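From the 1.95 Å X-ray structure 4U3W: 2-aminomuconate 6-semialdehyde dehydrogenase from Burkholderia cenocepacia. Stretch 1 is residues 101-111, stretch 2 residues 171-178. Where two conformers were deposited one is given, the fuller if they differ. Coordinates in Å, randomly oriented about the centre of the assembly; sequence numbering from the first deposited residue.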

ATOM      1  N   GLU A 101     -21.201 -29.185  19.366  1.00 33.96           N
ATOM      2  CA  GLU A 101     -20.174 -29.828  20.174  1.00 34.54           C
ATOM      3  C   GLU A 101     -19.124 -28.837  20.650  1.00 31.24           C
ATOM      4  O   GLU A 101     -18.619 -28.964  21.744  1.00 30.78           O
ATOM      5  CB  GLU A 101     -19.442 -30.925  19.379  1.00 40.11           C
ATOM      6  CG  GLU A 101     -20.186 -32.219  19.211  1.00 44.69           C
ATOM      7  CD  GLU A 101     -19.340 -33.231  18.471  1.00 44.44           C
ATOM      8  OE1 GLU A 101     -18.418 -33.799  19.092  1.00 44.47           O
ATOM      9  OE2 GLU A 101     -19.557 -33.420  17.260  1.00 45.24           O
ATOM     10  N   PHE A 102     -18.695 -27.933  19.766  1.00 28.39           N
ATOM     11  CA  PHE A 102     -17.668 -26.966  20.137  1.00 27.80           C
ATOM     12  C   PHE A 102     -18.193 -26.078  21.231  1.00 28.74           C
ATOM     13  O   PHE A 102     -17.504 -25.806  22.216  1.00 29.16           O
ATOM     14  CB  PHE A 102     -17.235 -26.128  18.921  1.00 26.07           C
ATOM     15  CG  PHE A 102     -16.103 -26.759  18.143  1.00 27.77           C
ATOM     16  CD1 PHE A 102     -16.346 -27.703  17.142  1.00 28.82           C
ATOM     17  CD2 PHE A 102     -14.783 -26.439  18.451  1.00 27.68           C
ATOM     18  CE1 PHE A 102     -15.280 -28.312  16.481  1.00 27.29           C
ATOM     19  CE2 PHE A 102     -13.695 -27.061  17.783  1.00 26.34           C
ATOM     20  CZ  PHE A 102     -13.943 -27.972  16.806  1.00 25.66           C
ATOM     21  N   VAL A 103     -19.445 -25.650  21.063  1.00 28.97           N
ATOM     22  CA  VAL A 103     -20.113 -24.848  22.075  1.00 28.11           C
ATOM     23  C   VAL A 103     -20.129 -25.560  23.409  1.00 27.06           C
ATOM     24  O   VAL A 103     -19.774 -24.980  24.434  1.00 28.42           O
ATOM     25  CB  VAL A 103     -21.563 -24.490  21.621  1.00 33.19           C
ATOM     26  CG1 VAL A 103     -22.345 -23.810  22.763  1.00 34.95           C
ATOM     27  CG2 VAL A 103     -21.477 -23.557  20.392  1.00 35.25           C
ATOM     28  N   ALA A 104     -20.529 -26.821  23.429  1.00 28.28           N
ATOM     29  CA  ALA A 104     -20.664 -27.538  24.708  1.00 28.30           C
ATOM     30  C   ALA A 104     -19.299 -27.755  25.419  1.00 31.30           C
ATOM     31  O   ALA A 104     -19.214 -27.697  26.637  1.00 28.51           O
ATOM     32  CB  ALA A 104     -21.356 -28.889  24.473  1.00 30.03           C
ATOM     33  N   ALA A 105     -18.249 -28.002  24.634  1.00 32.04           N
ATOM     34  CA  ALA A 105     -16.891 -28.163  25.165  1.00 29.99           C
ATOM     35  C   ALA A 105     -16.426 -26.837  25.792  1.00 31.25           C
ATOM     36  O   ALA A 105     -15.914 -26.811  26.899  1.00 32.36           O
ATOM     37  CB  ALA A 105     -15.926 -28.595  24.038  1.00 29.22           C
ATOM     38  N   GLU A 106     -16.652 -25.731  25.086  1.00 30.66           N
ATOM     39  CA  GLU A 106     -16.223 -24.437  25.564  1.00 30.25           C
ATOM     40  C   GLU A 106     -16.968 -24.074  26.848  1.00 29.98           C
ATOM     41  O   GLU A 106     -16.348 -23.642  27.830  1.00 30.44           O
ATOM     42  CB  GLU A 106     -16.460 -23.360  24.490  1.00 31.88           C
ATOM     43  CG  GLU A 106     -15.687 -22.069  24.714  1.00 33.27           C
ATOM     44  CD  GLU A 106     -14.204 -22.200  24.303  1.00 34.70           C
ATOM     45  OE1 GLU A 106     -13.648 -23.305  24.371  1.00 35.65           O
ATOM     46  OE2 GLU A 106     -13.594 -21.194  23.907  1.00 34.86           O
ATOM     47  N   VAL A 107     -18.291 -24.254  26.844  1.00 28.14           N
ATOM     48  CA  VAL A 107     -19.108 -24.038  28.043  1.00 30.01           C
ATOM     49  C   VAL A 107     -18.659 -24.928  29.226  1.00 30.67           C
ATOM     50  O   VAL A 107     -18.567 -24.463  30.388  1.00 29.53           O
ATOM     51  CB  VAL A 107     -20.611 -24.307  27.733  1.00 29.41           C
ATOM     52  CG1 VAL A 107     -21.416 -24.281  28.985  1.00 29.64           C
ATOM     53  CG2 VAL A 107     -21.137 -23.241  26.706  1.00 31.47           C
ATOM     54  N   ALA A 108     -18.375 -26.195  28.946  1.00 30.57           N
ATOM     55  CA  ALA A 108     -18.005 -27.115  30.045  1.00 29.04           C
ATOM     56  C   ALA A 108     -16.700 -26.675  30.721  1.00 28.53           C
ATOM     57  O   ALA A 108     -16.611 -26.682  31.956  1.00 27.94           O
ATOM     58  CB  ALA A 108     -17.885 -28.549  29.524  1.00 29.78           C
ATOM     59  N   ASP A 109     -15.698 -26.271  29.912  1.00 26.97           N
ATOM     60  CA  ASP A 109     -14.405 -25.798  30.413  1.00 29.18           C
ATOM     61  C   ASP A 109     -14.462 -24.450  31.136  1.00 28.22           C
ATOM     62  O   ASP A 109     -13.750 -24.245  32.124  1.00 31.97           O
ATOM     63  CB  ASP A 109     -13.405 -25.670  29.255  1.00 31.29           C
ATOM     64  CG  ASP A 109     -12.772 -27.001  28.856  1.00 31.54           C
ATOM     65  OD1 ASP A 109     -13.180 -28.082  29.359  1.00 29.56           O
ATOM     66  OD2 ASP A 109     -11.909 -26.946  27.946  1.00 29.01           O
ATOM     67  N   THR A 110     -15.260 -23.517  30.631  1.00 28.21           N
ATOM     68  CA  THR A 110     -15.216 -22.149  31.150  1.00 28.30           C
ATOM     69  C   THR A 110     -16.427 -21.682  31.960  1.00 29.14           C
ATOM     70  O   THR A 110     -16.316 -20.700  32.660  1.00 27.91           O
ATOM     71  CB  THR A 110     -15.071 -21.132  30.034  1.00 30.26           C
ATOM     72  OG1 THR A 110     -16.275 -21.135  29.241  1.00 29.04           O
ATOM     73  CG2 THR A 110     -13.814 -21.503  29.181  1.00 26.68           C
ATOM     74  N   GLY A 111     -17.557 -22.371  31.880  1.00 31.22           N
ATOM     75  CA  GLY A 111     -18.767 -21.930  32.579  1.00 29.64           C
ATOM     76  C   GLY A 111     -19.478 -20.793  31.860  1.00 27.50           C
ATOM     77  O   GLY A 111     -20.421 -20.230  32.380  1.00 28.94           O
ATOM     78  N   PRO A 171      -4.135 -18.777  26.119  1.00 26.98           N
ATOM     79  CA  PRO A 171      -4.673 -18.570  27.462  1.00 27.31           C
ATOM     80  C   PRO A 171      -6.013 -19.291  27.713  1.00 29.77           C
ATOM     81  O   PRO A 171      -6.639 -19.824  26.789  1.00 26.36           O
ATOM     82  CB  PRO A 171      -4.854 -17.033  27.523  1.00 27.88           C
ATOM     83  CG  PRO A 171      -5.229 -16.678  26.099  1.00 31.11           C
ATOM     84  CD  PRO A 171      -4.393 -17.596  25.230  1.00 28.72           C
ATOM     85  N   TRP A 172      -6.478 -19.265  28.961  1.00 27.15           N
ATOM     86  CA  TRP A 172      -7.711 -19.945  29.304  1.00 27.49           C
ATOM     87  C   TRP A 172      -8.969 -19.071  29.166  1.00 29.19           C
ATOM     88  O   TRP A 172     -10.098 -19.570  29.313  1.00 31.46           O
ATOM     89  CB  TRP A 172      -7.660 -20.475  30.749  1.00 27.02           C
ATOM     90  CG  TRP A 172      -7.127 -19.507  31.792  1.00 31.84           C
ATOM     91  CD1 TRP A 172      -5.885 -19.540  32.370  1.00 32.26           C
ATOM     92  CD2 TRP A 172      -7.837 -18.421  32.433  1.00 30.49           C
ATOM     93  NE1 TRP A 172      -5.762 -18.517  33.287  1.00 32.44           N
ATOM     94  CE2 TRP A 172      -6.941 -17.820  33.351  1.00 32.63           C
ATOM     95  CE3 TRP A 172      -9.142 -17.895  32.312  1.00 30.95           C
ATOM     96  CZ2 TRP A 172      -7.306 -16.723  34.156  1.00 35.30           C
ATOM     97  CZ3 TRP A 172      -9.508 -16.800  33.116  1.00 31.15           C
ATOM     98  CH2 TRP A 172      -8.592 -16.216  34.017  1.00 34.65           C
ATOM     99  N   ASN A 173      -8.808 -17.780  28.926  1.00 27.55           N
ATOM    100  CA  ASN A 173     -10.009 -16.917  29.037  1.00 31.46           C
ATOM    101  C   ASN A 173     -10.922 -16.970  27.805  1.00 35.54           C
ATOM    102  O   ASN A 173     -12.161 -17.031  27.924  1.00 42.62           O
ATOM    103  CB  ASN A 173      -9.650 -15.459  29.363  1.00 32.59           C
ATOM    104  CG  ASN A 173      -8.842 -14.768  28.263  1.00 38.04           C
ATOM    105  OD1 ASN A 173      -7.853 -15.303  27.793  1.00 46.00           O
ATOM    106  ND2 ASN A 173      -9.281 -13.596  27.837  1.00 38.40           N
ATOM    107  N   LEU A 174     -10.376 -16.994  26.623  1.00 32.12           N
ATOM    108  CA  LEU A 174     -11.322 -17.131  25.507  1.00 33.76           C
ATOM    109  C   LEU A 174     -10.738 -18.225  24.664  1.00 32.93           C
ATOM    110  O   LEU A 174     -10.102 -17.940  23.663  1.00 35.30           O
ATOM    111  CB  LEU A 174     -11.453 -15.842  24.711  1.00 32.88           C
ATOM    112  CG  LEU A 174     -12.055 -14.604  25.363  1.00 36.21           C
ATOM    113  CD1 LEU A 174     -11.818 -13.391  24.486  1.00 38.23           C
ATOM    114  CD2 LEU A 174     -13.558 -14.777  25.642  1.00 36.13           C
ATOM    115  N   PRO A 175     -10.869 -19.479  25.125  1.00 31.84           N
ATOM    116  CA  PRO A 175      -9.945 -20.536  24.662  1.00 31.44           C
ATOM    117  C   PRO A 175      -9.961 -20.760  23.151  1.00 31.88           C
ATOM    118  O   PRO A 175      -8.905 -20.692  22.519  1.00 30.03           O
ATOM    119  CB  PRO A 175     -10.451 -21.795  25.387  1.00 31.97           C
ATOM    120  CG  PRO A 175     -11.181 -21.285  26.596  1.00 30.34           C
ATOM    121  CD  PRO A 175     -11.794 -19.958  26.163  1.00 30.87           C
ATOM    122  N   LEU A 176     -11.119 -21.054  22.570  1.00 28.51           N
ATOM    123  CA  LEU A 176     -11.088 -21.367  21.157  1.00 27.06           C
ATOM    124  C   LEU A 176     -10.741 -20.095  20.375  1.00 28.02           C
ATOM    125  O   LEU A 176      -9.942 -20.163  19.429  1.00 27.79           O
ATOM    126  CB  LEU A 176     -12.405 -21.988  20.686  1.00 28.28           C
ATOM    127  CG  LEU A 176     -12.291 -22.408  19.212  1.00 30.58           C
ATOM    128  CD1 LEU A 176     -11.354 -23.642  19.042  1.00 33.93           C
ATOM    129  CD2 LEU A 176     -13.603 -22.642  18.577  1.00 33.50           C
ATOM    130  N   LEU A 177     -11.312 -18.944  20.750  1.00 29.26           N
ATOM    131  CA  LEU A 177     -11.139 -17.709  19.978  0.52 31.05           C
ATOM    132  C   LEU A 177      -9.661 -17.330  19.844  1.00 31.44           C
ATOM    133  O   LEU A 177      -9.152 -17.042  18.725  1.00 29.45           O
ATOM    134  CB  LEU A 177     -11.937 -16.544  20.625  0.52 31.24           C
ATOM    135  CG  LEU A 177     -12.072 -15.162  19.964  0.52 31.61           C
ATOM    136  CD1 LEU A 177     -13.210 -14.334  20.595  0.52 30.91           C
ATOM    137  CD2 LEU A 177     -10.817 -14.335  20.012  0.52 30.71           C
ATOM    138  N   LEU A 178      -8.970 -17.295  20.978  1.00 28.94           N
ATOM    139  CA  LEU A 178      -7.586 -16.855  20.983  1.00 29.69           C
ATOM    140  C   LEU A 178      -6.618 -17.931  20.440  1.00 29.51           C
ATOM    141  O   LEU A 178      -5.554 -17.589  19.919  1.00 30.19           O
ATOM    142  CB  LEU A 178      -7.195 -16.422  22.406  1.00 33.34           C
ATOM    143  CG  LEU A 178      -8.045 -15.187  22.784  1.00 37.20           C
ATOM    144  CD1 LEU A 178      -7.758 -14.751  24.208  1.00 35.40           C
ATOM    145  CD2 LEU A 178      -7.780 -14.043  21.795  1.00 41.20           C
TER
HETATM  146  O   HOH W   1     -13.262 -18.585  22.894  1.00 34.93           O

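A buried carboxylate from one helix reaches the first turn of another and binds its backbone directly: Leu 176 N donates to Glu 106 OE2 at 2.8 Å, with an N-H...O angle of 174°, almost straight. The amide is free for this because it lies in the opening turn of the helix that starts at Pro 175, where no preceding turn supplies a carbonyl acceptor. The next amide is reached through water 1, which donates to Glu 106 OE2 (2.8 Å from the water O) and accepts from Leu 177 N (2.9 Å from the water O). One carboxylate oxygen thus serves two successive amides, one directly and one by relay. By the third, the helix supplies its own acceptor: Leu 178 N bonds to Leu 174 O, the carbonyl of the N-cap residue, at 3.0 Å. Negative charge at this end also suits the helix dipole.

Glu 106 makes the reach with chi1 t and chi2 p, and its other oxygen, OE1, is hydrogen-bonded elsewhere in the structure. Glu 106 OE2 also packs against the proline ring, 3.1 Å from Pro 175 CD; Pro 175 N, at 3.4 Å from Glu 106 OE2, has no hydrogen to share.

Apolar contacts lie one helical turn to each side of Glu 106 in sequence. Phe 102 CD2 meets Leu 176 CD2 at 4.0 Å, the methyl approaching the ring obliquely. Thr 110 turns its methyl to the proline, with CG2 3.7 Å from Pro 175 CG, while Thr 110 OG1 donates back to Glu 106 O at 2.9 Å. The four-residue spacing places Phe 102, Glu 106 and Thr 110 along one side of their helix, each with its CA-to-CB bond toward the second stretch. Together the two stretches bury 245 Å², a small contact centred on the glutamate.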